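Local coordinates for 70 kDa protein (Xanthomonas sp., PDB 4B2N) that cleaves rubber (polyisoprene) oxidatively as a processive dioxygenase that carries two covalently bound c-type hemes, at residues Val365-Trp373 with Asn387-Ser398. Residues are numbered along the deposited sequence; the frame is centred on the assembly and turned at random.
Sequences VIYHERDLW and NGSCASCHGVYS. With HEC (heme c), chain D.
Tyr367 lays one ring face over Cys390, whose CB sits 3.5 Å from the ring centroid in a CH-pi contact. Gly395 O lies at the ring edge, and Tyr397 meets the ring obliquely, planes at 44°. The His368 ring has Tyr367 CD1 over the centre of one face, Ser398 CB over the other and Tyr397 N at its edge.

These rings pack helix 357-369 against the CXXCH heme c motif. Cys390 and Cys393 bind the heme covalently. His394 NE2 ligates the iron at 2.0 Å, with His641 as the other axial ligand. His394 ND1 is hydrogen-bonded to Pro504 O.

The Tyr367 ring lies beside the motif because CG is anti to the backbone N (chi1 178°). Tyr367 OH then donates to Gly395 O at 2.8 Å. Tyr367 O accepts from Ala391 N at 3.2 Å, with the donor above the carbonyl plane. His368 NE2 accepts from Tyr397 N at 3.0 Å, nearly in the ring plane, while ND1 bonds to Ala364 O. Both ring nitrogens are thus engaged, which fixes the ring's rotation.

Water 1 joins Ile366 O, Arg370 O and Cys390 N. Beyond the helix, Asp371 OD1 accepts from Trp373 N in an Asx turn, and OD2 pairs with Lys383. The Trp373 ring turns an edge to Gly388 O. Gly388 O also accepts from Leu372 N at 2.8 Å, the N-H coming from above the carbonyl plane.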
loop_
_atom_site.group_PDB
_atom_site.type_symbol
_atom_site.label_atom_id
_atom_site.label_comp_id
_atom_site.label_asym_id
_atom_site.label_seq_id
_atom_site.Cartn_x
_atom_site.Cartn_y
_atom_site.Cartn_z
ATOM N N VAL A 365 -17.231 -12.339 20.898
ATOM C CA VAL A 365 -16.826 -13.540 21.582
ATOM C C VAL A 365 -16.209 -14.535 20.617
ATOM O O VAL A 365 -15.199 -15.160 20.957
ATOM C CB VAL A 365 -18.011 -14.196 22.367
ATOM C CG1 VAL A 365 -17.540 -15.483 23.059
ATOM C CG2 VAL A 365 -18.454 -13.240 23.456
ATOM N N ILE A 366 -16.851 -14.725 19.458
ATOM C CA ILE A 366 -16.400 -15.688 18.509
ATOM C C ILE A 366 -15.022 -15.217 18.079
ATOM O O ILE A 366 -14.066 -15.994 18.048
ATOM C CB ILE A 366 -17.350 -15.744 17.307
ATOM C CG1 ILE A 366 -18.701 -16.430 17.699
ATOM C CG2 ILE A 366 -16.715 -16.587 16.192
ATOM C CD1 ILE A 366 -19.851 -15.929 16.823
ATOM N N TYR A 367 -14.927 -13.921 17.760
ATOM C CA TYR A 367 -13.650 -13.324 17.274
ATOM C C TYR A 367 -12.473 -13.754 18.191
ATOM O O TYR A 367 -11.434 -14.260 17.721
ATOM C CB TYR A 367 -13.782 -11.784 17.167
ATOM C CG TYR A 367 -12.441 -11.169 16.718
ATOM C CD1 TYR A 367 -11.436 -10.962 17.616
ATOM C CD2 TYR A 367 -12.203 -10.851 15.393
ATOM C CE1 TYR A 367 -10.193 -10.478 17.218
ATOM C CE2 TYR A 367 -10.979 -10.373 14.998
ATOM C CZ TYR A 367 -9.995 -10.193 15.892
ATOM O OH TYR A 367 -8.783 -9.726 15.464
ATOM N N HIS A 368 -12.648 -13.569 19.496
ATOM C CA HIS A 368 -11.569 -13.768 20.466
ATOM C C HIS A 368 -11.467 -15.197 21.004
ATOM O O HIS A 368 -10.417 -15.611 21.534
ATOM C CB HIS A 368 -11.803 -12.809 21.615
ATOM C CG HIS A 368 -11.604 -11.374 21.250
ATOM N ND1 HIS A 368 -12.615 -10.585 20.745
ATOM C CD2 HIS A 368 -10.450 -10.594 21.275
ATOM C CE1 HIS A 368 -12.108 -9.348 20.513
ATOM N NE2 HIS A 368 -10.797 -9.354 20.856
ATOM N N GLU A 369 -12.509 -16.009 20.823
ATOM C CA GLU A 369 -12.481 -17.278 21.537
ATOM C C GLU A 369 -12.706 -18.518 20.728
ATOM O O GLU A 369 -12.342 -19.597 21.198
ATOM C CB GLU A 369 -13.477 -17.266 22.734
ATOM C CG GLU A 369 -13.183 -16.155 23.751
ATOM C CD GLU A 369 -14.158 -16.100 24.916
ATOM O OE1 GLU A 369 -14.836 -17.110 25.195
ATOM O OE2 GLU A 369 -14.251 -15.057 25.575
ATOM N N ARG A 370 -13.307 -18.394 19.543
ATOM C CA ARG A 370 -13.683 -19.604 18.789
ATOM C C ARG A 370 -12.446 -20.175 18.102
ATOM O O ARG A 370 -11.796 -19.494 17.313
ATOM C CB ARG A 370 -14.798 -19.310 17.775
ATOM C CG ARG A 370 -15.764 -20.490 17.507
ATOM C CD ARG A 370 -15.190 -21.593 16.646
ATOM N NE ARG A 370 -16.180 -22.117 15.679
ATOM C CZ ARG A 370 -15.895 -23.042 14.760
ATOM N NH1 ARG A 370 -14.676 -23.575 14.714
ATOM N NH2 ARG A 370 -16.829 -23.460 13.897
ATOM N N ASP A 371 -12.101 -21.419 18.421
ATOM C CA ASP A 371 -10.955 -22.052 17.795
ATOM C C ASP A 371 -11.376 -22.533 16.420
ATOM O O ASP A 371 -12.272 -23.350 16.305
ATOM C CB ASP A 371 -10.458 -23.216 18.640
ATOM C CG ASP A 371 -9.192 -23.900 18.067
ATOM O OD1 ASP A 371 -8.741 -23.686 16.871
ATOM O OD2 ASP A 371 -8.635 -24.689 18.857
ATOM N N LEU A 372 -10.724 -22.048 15.365
ATOM C CA LEU A 372 -11.136 -22.448 14.021
ATOM C C LEU A 372 -10.794 -23.879 13.687
ATOM O O LEU A 372 -11.372 -24.466 12.754
ATOM C CB LEU A 372 -10.630 -21.453 12.923
ATOM C CG LEU A 372 -11.255 -20.052 13.068
ATOM C CD1 LEU A 372 -10.566 -19.084 12.116
ATOM C CD2 LEU A 372 -12.765 -20.001 12.885
ATOM N N TRP A 373 -9.852 -24.423 14.464
ATOM C CA TRP A 373 -9.414 -25.810 14.393
ATOM C C TRP A 373 -10.111 -26.674 15.416
ATOM O O TRP A 373 -9.723 -27.815 15.589
ATOM C CB TRP A 373 -7.912 -25.892 14.649
ATOM C CG TRP A 373 -7.072 -25.385 13.520
ATOM C CD1 TRP A 373 -6.424 -26.135 12.529
ATOM C CD2 TRP A 373 -6.771 -23.973 13.205
ATOM N NE1 TRP A 373 -5.734 -25.310 11.673
ATOM C CE2 TRP A 373 -5.920 -23.997 12.011
ATOM C CE3 TRP A 373 -7.100 -22.743 13.786
ATOM C CZ2 TRP A 373 -5.432 -22.824 11.423
ATOM C CZ3 TRP A 373 -6.622 -21.557 13.173
ATOM C CH2 TRP A 373 -5.810 -21.602 12.020
ATOM N N ASN A 387 -4.751 -19.607 20.246
ATOM C CA ASN A 387 -6.047 -20.263 20.501
ATOM C C ASN A 387 -6.921 -20.493 19.244
ATOM O O ASN A 387 -8.115 -20.830 19.335
ATOM C CB ASN A 387 -6.806 -19.522 21.644
ATOM C CG ASN A 387 -7.633 -18.351 21.152
ATOM O OD1 ASN A 387 -8.634 -17.986 21.762
ATOM N ND2 ASN A 387 -7.197 -17.729 20.077
ATOM N N GLY A 388 -6.323 -20.337 18.058
ATOM C CA GLY A 388 -7.003 -20.662 16.804
ATOM C C GLY A 388 -8.092 -19.666 16.406
ATOM O O GLY A 388 -8.870 -19.920 15.422
ATOM N N SER A 389 -8.194 -18.573 17.178
ATOM C CA SER A 389 -9.242 -17.576 16.901
ATOM C C SER A 389 -8.753 -16.485 15.960
ATOM O O SER A 389 -7.547 -16.405 15.672
ATOM C CB SER A 389 -9.706 -16.926 18.189
ATOM O OG SER A 389 -8.689 -16.085 18.695
ATOM N N CYS A 390 -9.681 -15.664 15.446
ATOM C CA CYS A 390 -9.258 -14.467 14.639
ATOM C C CYS A 390 -8.207 -13.674 15.371
ATOM O O CYS A 390 -7.212 -13.206 14.786
ATOM C CB CYS A 390 -10.430 -13.524 14.504
ATOM S SG CYS A 390 -11.965 -14.265 13.921
ATOM N N ALA A 391 -8.456 -13.528 16.666
ATOM C CA ALA A 391 -7.557 -12.795 17.564
ATOM C C ALA A 391 -6.144 -13.325 17.609
ATOM O O ALA A 391 -5.231 -12.530 17.736
ATOM C CB ALA A 391 -8.143 -12.718 18.951
ATOM N N SER A 392 -5.957 -14.656 17.505
ATOM C CA SER A 392 -4.621 -15.257 17.522
ATOM C C SER A 392 -3.718 -14.824 16.376
ATOM O O SER A 392 -2.565 -15.173 16.359
ATOM C CB SER A 392 -4.689 -16.815 17.525
ATOM O OG SER A 392 -5.251 -17.315 16.319
ATOM N N CYS A 393 -4.243 -14.108 15.396
ATOM C CA CYS A 393 -3.398 -13.592 14.298
ATOM C C CYS A 393 -3.617 -12.142 14.207
ATOM O O CYS A 393 -2.667 -11.373 14.234
ATOM C CB CYS A 393 -3.781 -14.179 12.942
ATOM S SG CYS A 393 -3.434 -15.949 12.958
ATOM N N HIS A 394 -4.884 -11.746 14.052
ATOM C CA HIS A 394 -5.156 -10.347 13.763
ATOM C C HIS A 394 -4.905 -9.369 14.911
ATOM O O HIS A 394 -4.553 -8.196 14.714
ATOM C CB HIS A 394 -6.568 -10.213 13.239
ATOM C CG HIS A 394 -6.720 -10.676 11.848
ATOM N ND1 HIS A 394 -6.439 -9.871 10.762
ATOM C CD2 HIS A 394 -7.207 -11.846 11.352
ATOM C CE1 HIS A 394 -6.723 -10.551 9.635
ATOM N NE2 HIS A 394 -7.180 -11.764 9.985
ATOM N N GLY A 395 -5.078 -9.828 16.138
ATOM C CA GLY A 395 -5.030 -8.906 17.264
ATOM C C GLY A 395 -6.214 -9.004 18.193
ATOM O O GLY A 395 -7.305 -9.443 17.783
ATOM N N VAL A 396 -6.018 -8.542 19.429
ATOM C CA VAL A 396 -7.109 -8.463 20.415
ATOM C C VAL A 396 -7.736 -7.063 20.478
ATOM O O VAL A 396 -7.035 -6.065 20.731
ATOM C CB VAL A 396 -6.557 -8.796 21.825
ATOM C CG1 VAL A 396 -7.644 -8.613 22.881
ATOM C CG2 VAL A 396 -6.015 -10.219 21.865
ATOM N N TYR A 397 -9.052 -6.988 20.207
ATOM C CA TYR A 397 -9.738 -5.707 20.103
ATOM C C TYR A 397 -10.568 -5.401 21.327
ATOM O O TYR A 397 -10.741 -4.253 21.642
ATOM C CB TYR A 397 -10.641 -5.606 18.855
ATOM C CG TYR A 397 -9.851 -5.693 17.580
ATOM C CD1 TYR A 397 -8.768 -4.868 17.366
ATOM C CD2 TYR A 397 -10.159 -6.645 16.627
ATOM C CE1 TYR A 397 -7.984 -4.992 16.206
ATOM C CE2 TYR A 397 -9.388 -6.828 15.490
ATOM C CZ TYR A 397 -8.317 -5.981 15.268
ATOM O OH TYR A 397 -7.576 -6.161 14.136
ATOM N N SER A 398 -11.131 -6.428 21.944
ATOM C CA SER A 398 -12.113 -6.296 23.007
ATOM C C SER A 398 -11.384 -5.857 24.286
ATOM O O SER A 398 -10.394 -6.535 24.696
ATOM C CB SER A 398 -12.801 -7.652 23.185
ATOM O OG SER A 398 -13.032 -7.952 24.543
HETATM FE FE HEC D . -7.672 -13.289 8.752
HETATM C CHA HEC D . -6.739 -11.458 5.974
HETATM C CHB HEC D . -10.730 -11.475 9.023
HETATM C CHC HEC D . -8.844 -15.403 11.167
HETATM C CHD HEC D . -4.436 -14.270 9.222
HETATM N NA HEC D . -8.486 -11.711 7.782
HETATM C C1A HEC D . -8.034 -11.177 6.550
HETATM C C2A HEC D . -8.973 -10.195 6.014
HETATM C C3A HEC D . -10.138 -10.194 6.918
HETATM C C4A HEC D . -9.833 -11.180 7.934
HETATM C CMA HEC D . -11.361 -9.315 6.782
HETATM C CAA HEC D . -8.768 -9.253 4.830
HETATM C CBA HEC D . -7.950 -8.089 5.499
HETATM C CGA HEC D . -7.414 -7.121 4.433
HETATM O O1A HEC D . -7.567 -7.460 3.231
HETATM O O2A HEC D . -6.871 -5.986 4.695
HETATM N NB HEC D . -9.512 -13.393 9.878
HETATM C C1B HEC D . -10.605 -12.632 9.898
HETATM C C2B HEC D . -11.660 -13.034 10.834
HETATM C C3B HEC D . -11.084 -14.239 11.460
HETATM C C4B HEC D . -9.790 -14.354 10.809
HETATM C CMB HEC D . -12.983 -12.340 11.061
HETATM C CAB HEC D . -11.702 -15.161 12.489
HETATM C CBB HEC D . -12.802 -15.882 12.016
HETATM N NC HEC D . -6.816 -14.465 10.039
HETATM C C1C HEC D . -7.437 -15.422 10.890
HETATM C C2C HEC D . -6.531 -16.388 11.499
HETATM C C3C HEC D . -5.247 -16.047 10.939
HETATM C C4C HEC D . -5.472 -14.930 9.979
HETATM C CMC HEC D . -6.858 -17.493 12.491
HETATM C CAC HEC D . -3.972 -16.775 11.249
HETATM C CBC HEC D . -3.798 -18.106 11.153
HETATM N ND HEC D . -5.951 -12.879 7.859
HETATM C C1D HEC D . -4.744 -13.386 8.086
HETATM C C2D HEC D . -3.656 -12.996 7.200
HETATM C C3D HEC D . -4.329 -12.174 6.222
HETATM C C4D HEC D . -5.710 -12.191 6.696
HETATM C CMD HEC D . -2.199 -13.379 7.263
HETATM C CAD HEC D . -3.708 -11.472 5.036
HETATM C CBD HEC D . -3.962 -12.413 3.848
HETATM C CGD HEC D . -3.444 -11.853 2.544
HETATM O O1D HEC D . -2.670 -12.494 1.821
HETATM O O2D HEC D . -3.811 -10.726 2.290
HETATM O O HOH W 1 -12.273 -17.096 15.952
HETATM O O HOH W 2 -10.013 -21.096 21.446
#